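Local structure of phosphopantothenoylcysteine decarboxylase (Cryptococcus neoformans, 6EOA) at residues A[158-163]-A[167-172]; A[145-150]-A[196-201]. The protein binds flavin mononucleotide and probably decarboxylates phosphopantothenoylcysteine in coenzyme A biosynthesis. All coordinates share one frame; numbering follows the deposited sequence.

In the fold
Interactions 1 and 2 lie side by side toward one edge of the parallel sheet, at strands 169-173 and 199-200, their centres about 8 Å apart. Interaction 1 packs helix 155-162 on strand 169-173. Interaction 2 joins helix 141-149 to the turn that leads into the neighbouring strand 199-200. The sheet ties the two together: Val171 N lies 2.7 Å from Leu199 O, a probable hydrogen bond. Between the segments both contacts are made by carbon atoms of side chains; in interaction 1 the other side of the helix also faces a flavin. Interaction 1 is partly buried and runs out to the loop between helix and strand. Interaction 2 is a buried contact built round an aromatic ring. Both also reach the second subunit.

Interaction 1: A[158-163]-A[167-172]; sequences SLLRAL and TPVIVC. With FMN (flavin mononucleotide), chain B.
Leu163 and Leu160 point their branch ends at the two methyl groups of Val169. Leu163 CD1 meets Val169 CG2 at 3.5 Å, the closer of the two meetings. Leu160 CD2 stands 4.1 Å from Val169 CG1. Both leucine side chains lie at a slant to the valine. The valine rotamer explains the split: CG1 is anti to the backbone N (chi1 175°), and CG2 lies beside that N. Each methyl therefore meets a different leucine. The other branch of Leu163, CD2, comes to 4.2 Å from CB of Thr167. The CB of Leu160 is not aimed at the strand, yet the end of its chain reaches it.

The far side of the helix serves another purpose. There Ser158 OG lies 3.3 Å from the FMN ribityl atom O3', and Arg161 bonds to Thr185 of the second subunit. That flavin is hydrogen-bonded by Cys152 O and by residues of the second subunit, so the helix stands between the sheet and a flavin site at a subunit interface. On the sheet side, Leu160 also touches Ile136 and Leu163 touches Val134 of strand 133-139. Helix 155-162 thus packs across neighbouring strands 133-139 and 169-173, with helix 123-130 alongside.

Interaction 2: A[145-150]-A[196-201]; sequences AKIAGG and LGYLVS
This is a small, buried apolar contact between the last turn of helix 141-149 and the turn that follows helix 183-195. It lies beside the sheet strand 199-200. A single methyl group of Ile147 carries it.

Ile147 CG2 meets two side chains. It is 3.7 Å from Tyr198 CE2 and 3.9 Å from Leu196 CD1. The methyl approaches the tyrosine ring obliquely. Ile147 holds CG2 anti to its own backbone N, while CG1 lies beside that N (chi1 -68°). This torsion directs CG2 to the turn at 196-198. Leu196 does two jobs. Its CD1 touches the isoleucine, and its CB sits 3.6 Å above one face of the Tyr198 ring, toward the rim. Leucine and isoleucine thus both border the tyrosine. Tyr198 also packs on Val169 and Val171 of the adjacent strand and on Leu160 of helix 155-162. Val192 touches both Ile147 and Tyr198.

Both chain segments contain a glycine at the end of a helix. Gly150 has positive phi and closes helix 141-149 with a Schellman motif. Its N bonds to Ile147 O at 3.1 Å and more weakly to Lys146 O. Gly197 also has positive phi, and it turns the chain from helix 183-195 toward the strand.

Lys146 forms salt bridges with Asp142 and with Asp153 of the third subunit. Leu196 packs on His182 of the second subunit. Strand 169-173, helix 183-195 and strand 199-200 form a beta-alpha-beta crossover: two parallel, adjacent strands joined through a helix. The contact packs helix 141-149 against the end of that crossover, within the Rossmann-like layered alpha/beta fold of HFCD flavoproteins.

Interaction 1: A[158-163]-A[167-172]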
loop_
_atom_site.group_PDB
_atom_site.type_symbol
_atom_site.label_atom_id
_atom_site.label_comp_id
_atom_site.label_asym_id
_atom_site.label_seq_id
_atom_site.Cartn_x
_atom_site.Cartn_y
_atom_site.Cartn_z
ATOM N N SER A 158 -3.253 -11.162 3.458
ATOM C CA SER A 158 -2.762 -12.422 2.910
ATOM C C SER A 158 -3.707 -13.561 3.284
ATOM O O SER A 158 -3.979 -14.450 2.473
ATOM C CB SER A 158 -1.344 -12.725 3.404
ATOM O OG SER A 158 -0.387 -11.956 2.698
ATOM N N LEU A 159 -4.211 -13.524 4.514
ATOM C CA LEU A 159 -5.164 -14.525 4.984
ATOM C C LEU A 159 -6.448 -14.501 4.159
ATOM O O LEU A 159 -6.909 -15.540 3.684
ATOM C CB LEU A 159 -5.490 -14.306 6.464
ATOM C CG LEU A 159 -6.670 -15.111 7.016
ATOM C CD1 LEU A 159 -6.470 -16.605 6.787
ATOM C CD2 LEU A 159 -6.886 -14.816 8.493
ATOM N N LEU A 160 -7.018 -13.312 3.992
ATOM C CA LEU A 160 -8.249 -13.155 3.220
ATOM C C LEU A 160 -8.060 -13.570 1.763
ATOM O O LEU A 160 -8.924 -14.223 1.181
ATOM C CB LEU A 160 -8.742 -11.709 3.297
ATOM C CG LEU A 160 -9.387 -11.313 4.628
ATOM C CD1 LEU A 160 -9.385 -9.805 4.807
ATOM C CD2 LEU A 160 -10.800 -11.859 4.713
ATOM N N ARG A 161 -6.920 -13.198 1.186
ATOM C CA ARG A 161 -6.621 -13.519 -0.207
ATOM C C ARG A 161 -6.439 -15.021 -0.406
ATOM O O ARG A 161 -6.725 -15.548 -1.478
ATOM C CB ARG A 161 -5.364 -12.777 -0.666
ATOM C CG ARG A 161 -5.106 -12.832 -2.166
ATOM C CD ARG A 161 -6.121 -11.993 -2.940
ATOM N NE ARG A 161 -5.487 -11.206 -3.998
ATOM C CZ ARG A 161 -5.113 -11.702 -5.171
ATOM N NH1 ARG A 161 -5.307 -12.985 -5.437
ATOM N NH2 ARG A 161 -4.543 -10.917 -6.077
ATOM N N ALA A 162 -5.970 -15.704 0.633
ATOM C CA ALA A 162 -5.652 -17.126 0.536
ATOM C C ALA A 162 -6.838 -18.029 0.858
ATOM O O ALA A 162 -6.763 -19.237 0.648
ATOM C CB ALA A 162 -4.486 -17.466 1.450
ATOM N N LEU A 163 -7.923 -17.451 1.364
ATOM C CA LEU A 163 -9.089 -18.241 1.764
ATOM C C LEU A 163 -9.659 -19.092 0.633
ATOM O O LEU A 163 -9.521 -18.759 -0.542
ATOM C CB LEU A 163 -10.196 -17.334 2.301
ATOM C CG LEU A 163 -10.029 -16.763 3.704
ATOM C CD1 LEU A 163 -11.273 -15.993 4.079
ATOM C CD2 LEU A 163 -9.759 -17.869 4.709
ATOM N N THR A 167 -14.782 -21.120 3.393
ATOM C CA THR A 167 -14.861 -20.238 4.549
ATOM C C THR A 167 -15.619 -18.937 4.272
ATOM O O THR A 167 -15.224 -18.147 3.415
ATOM C CB THR A 167 -13.452 -19.883 5.068
ATOM O OG1 THR A 167 -12.733 -21.085 5.377
ATOM C CG2 THR A 167 -13.543 -19.022 6.314
ATOM N N PRO A 168 -16.721 -18.714 5.004
ATOM C CA PRO A 168 -17.476 -17.459 4.923
ATOM C C PRO A 168 -16.741 -16.281 5.572
ATOM O O PRO A 168 -15.916 -16.471 6.466
ATOM C CB PRO A 168 -18.769 -17.778 5.679
ATOM C CG PRO A 168 -18.405 -18.893 6.603
ATOM C CD PRO A 168 -17.383 -19.706 5.870
ATOM N N VAL A 169 -17.044 -15.071 5.112
ATOM C CA VAL A 169 -16.417 -13.868 5.640
ATOM C C VAL A 169 -17.463 -12.826 6.002
ATOM O O VAL A 169 -18.334 -12.509 5.194
ATOM C CB VAL A 169 -15.427 -13.245 4.633
ATOM C CG1 VAL A 169 -14.883 -11.923 5.166
ATOM C CG2 VAL A 169 -14.296 -14.208 4.331
ATOM N N ILE A 170 -17.373 -12.299 7.218
ATOM C CA ILE A 170 -18.247 -11.215 7.641
ATOM C C ILE A 170 -17.451 -9.929 7.810
ATOM O O ILE A 170 -16.517 -9.867 8.605
ATOM C CB ILE A 170 -18.962 -11.539 8.957
ATOM C CG1 ILE A 170 -19.801 -12.811 8.806
ATOM C CG2 ILE A 170 -19.831 -10.369 9.381
ATOM C CD1 ILE A 170 -20.428 -13.281 10.098
ATOM N N VAL A 171 -17.833 -8.903 7.058
ATOM C CA VAL A 171 -17.159 -7.615 7.120
ATOM C C VAL A 171 -18.021 -6.577 7.835
ATOM O O VAL A 171 -19.170 -6.352 7.467
ATOM C CB VAL A 171 -16.809 -7.105 5.716
ATOM C CG1 VAL A 171 -15.930 -5.875 5.811
ATOM C CG2 VAL A 171 -16.108 -8.193 4.931
ATOM N N CYS A 172 -17.459 -5.951 8.862
ATOM C CA CYS A 172 -18.174 -4.933 9.616
ATOM C C CYS A 172 -17.496 -3.584 9.466
ATOM O O CYS A 172 -16.625 -3.233 10.258
ATOM C CB CYS A 172 -18.262 -5.318 11.091
ATOM S SG CYS A 172 -18.770 -7.035 11.371
HETATM N N1 FMN B . 2.560 -14.572 -1.673
HETATM C C2 FMN B . 2.442 -15.049 -2.964
HETATM O O2 FMN B . 1.766 -14.426 -3.786
HETATM N N3 FMN B . 3.074 -16.227 -3.326
HETATM C C4 FMN B . 3.827 -16.930 -2.403
HETATM O O4 FMN B . 4.387 -17.973 -2.737
HETATM C C4A FMN B . 3.949 -16.448 -1.100
HETATM N N5 FMN B . 4.699 -17.137 -0.165
HETATM C C5A FMN B . 4.819 -16.649 1.123
HETATM C C6 FMN B . 5.577 -17.337 2.067
HETATM C C7 FMN B . 5.699 -16.847 3.364
HETATM C C7M FMN B . 6.515 -17.595 4.380
HETATM C C8 FMN B . 5.059 -15.661 3.715
HETATM C C8M FMN B . 5.172 -15.113 5.108
HETATM C C9 FMN B . 4.303 -14.974 2.774
HETATM C C9A FMN B . 4.180 -15.464 1.479
HETATM N N10 FMN B . 3.430 -14.775 0.543
HETATM C C10 FMN B . 3.310 -15.263 -0.743
HETATM C "C1'" FMN B . 2.739 -13.499 0.921
HETATM C "C2'" FMN B . 3.598 -12.303 0.523
HETATM O "O2'" FMN B . 4.949 -12.507 0.888
HETATM C "C3'" FMN B . 3.073 -11.035 1.180
HETATM O "O3'" FMN B . 1.819 -10.737 0.608
HETATM C "C4'" FMN B . 4.041 -9.877 0.964
HETATM O "O4'" FMN B . 3.714 -8.800 1.815
HETATM C "C5'" FMN B . 3.994 -9.422 -0.488
HETATM O "O5'" FMN B . 5.053 -8.525 -0.733
HETATM P P FMN B . 5.557 -8.265 -2.246
HETATM O O1P FMN B . 4.544 -7.390 -2.949
HETATM O O2P FMN B . 5.710 -9.559 -3.014
HETATM O O3P FMN B . 6.889 -7.569 -2.177
#

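Interaction 2: A[145-150]-A[196-201]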
loop_
_atom_site.group_PDB
_atom_site.type_symbol
_atom_site.label_atom_id
_atom_site.label_comp_id
_atom_site.label_asym_id
_atom_site.label_seq_id
_atom_site.Cartn_x
_atom_site.Cartn_y
_atom_site.Cartn_z
ATOM N N ALA A 145 -10.683 -0.990 1.150
ATOM C CA ALA A 145 -10.069 -0.628 -0.123
ATOM C C ALA A 145 -8.996 -1.638 -0.532
ATOM O O ALA A 145 -8.908 -2.020 -1.698
ATOM C CB ALA A 145 -9.476 0.776 -0.044
ATOM N N LYS A 146 -8.182 -2.072 0.428
ATOM C CA LYS A 146 -7.135 -3.055 0.142
ATOM C C LYS A 146 -7.724 -4.396 -0.284
ATOM O O LYS A 146 -7.227 -5.030 -1.217
ATOM C CB LYS A 146 -6.229 -3.258 1.354
ATOM C CG LYS A 146 -5.296 -2.092 1.655
ATOM C CD LYS A 146 -4.053 -2.599 2.354
ATOM C CE LYS A 146 -3.641 -1.711 3.514
ATOM N NZ LYS A 146 -2.980 -0.446 3.082
ATOM N N ILE A 147 -8.776 -4.824 0.409
ATOM C CA ILE A 147 -9.461 -6.071 0.078
ATOM C C ILE A 147 -10.050 -6.003 -1.327
ATOM O O ILE A 147 -9.865 -6.919 -2.134
ATOM C CB ILE A 147 -10.585 -6.389 1.087
ATOM C CG1 ILE A 147 -9.992 -6.726 2.456
ATOM C CG2 ILE A 147 -11.442 -7.548 0.589
ATOM C CD1 ILE A 147 -11.012 -6.771 3.575
ATOM N N ALA A 148 -10.751 -4.910 -1.613
ATOM C CA ALA A 148 -11.358 -4.703 -2.923
ATOM C C ALA A 148 -10.291 -4.610 -4.003
ATOM O O ALA A 148 -10.522 -4.990 -5.149
ATOM C CB ALA A 148 -12.219 -3.451 -2.917
ATOM N N GLY A 149 -9.119 -4.105 -3.632
ATOM C CA GLY A 149 -8.021 -3.965 -4.569
ATOM C C GLY A 149 -7.188 -5.223 -4.739
ATOM O O GLY A 149 -6.393 -5.322 -5.670
ATOM N N GLY A 150 -7.365 -6.188 -3.840
ATOM C CA GLY A 150 -6.640 -7.445 -3.927
ATOM C C GLY A 150 -5.233 -7.351 -3.373
ATOM O O GLY A 150 -4.425 -8.265 -3.535
ATOM N N LEU A 196 -16.642 -11.195 -4.252
ATOM C CA LEU A 196 -15.945 -12.039 -3.286
ATOM C C LEU A 196 -16.892 -12.856 -2.409
ATOM O O LEU A 196 -16.467 -13.796 -1.739
ATOM C CB LEU A 196 -15.033 -11.185 -2.407
ATOM C CG LEU A 196 -14.009 -10.324 -3.149
ATOM C CD1 LEU A 196 -12.985 -9.756 -2.181
ATOM C CD2 LEU A 196 -13.321 -11.127 -4.241
ATOM N N GLY A 197 -18.171 -12.496 -2.409
ATOM C CA GLY A 197 -19.159 -13.230 -1.640
ATOM C C GLY A 197 -19.073 -12.976 -0.147
ATOM O O GLY A 197 -19.612 -13.744 0.646
ATOM N N TYR A 198 -18.394 -11.902 0.243
ATOM C CA TYR A 198 -18.315 -11.545 1.656
ATOM C C TYR A 198 -19.665 -11.020 2.145
ATOM O O TYR A 198 -20.395 -10.370 1.397
ATOM C CB TYR A 198 -17.235 -10.487 1.916
ATOM C CG TYR A 198 -15.798 -10.913 1.672
ATOM C CD1 TYR A 198 -15.492 -12.143 1.099
ATOM C CD2 TYR A 198 -14.743 -10.076 2.027
ATOM C CE1 TYR A 198 -14.178 -12.522 0.878
ATOM C CE2 TYR A 198 -13.426 -10.447 1.812
ATOM C CZ TYR A 198 -13.150 -11.672 1.237
ATOM O OH TYR A 198 -11.845 -12.050 1.023
ATOM N N LEU A 199 -19.989 -11.303 3.402
ATOM C CA LEU A 199 -21.199 -10.769 4.015
ATOM C C LEU A 199 -20.892 -9.465 4.733
ATOM O O LEU A 199 -19.922 -9.376 5.487
ATOM C CB LEU A 199 -21.801 -11.778 4.990
ATOM C CG LEU A 199 -22.409 -13.033 4.376
ATOM C CD1 LEU A 199 -22.960 -13.918 5.475
ATOM C CD2 LEU A 199 -23.497 -12.676 3.374
ATOM N N VAL A 200 -21.717 -8.451 4.500
ATOM C CA VAL A 200 -21.483 -7.150 5.106
ATOM C C VAL A 200 -22.490 -6.858 6.201
ATOM O O VAL A 200 -23.665 -6.616 5.930
ATOM C CB VAL A 200 -21.544 -6.010 4.067
ATOM C CG1 VAL A 200 -21.254 -4.667 4.732
ATOM C CG2 VAL A 200 -20.569 -6.269 2.939
ATOM N N SER A 201 -22.029 -6.895 7.445
ATOM C CA SER A 201 -22.818 -6.351 8.542
ATOM C C SER A 201 -22.628 -4.843 8.520
ATOM O O SER A 201 -21.851 -4.293 9.304
ATOM C CB SER A 201 -22.395 -6.944 9.884
ATOM O OG SER A 201 -23.193 -6.437 10.935
#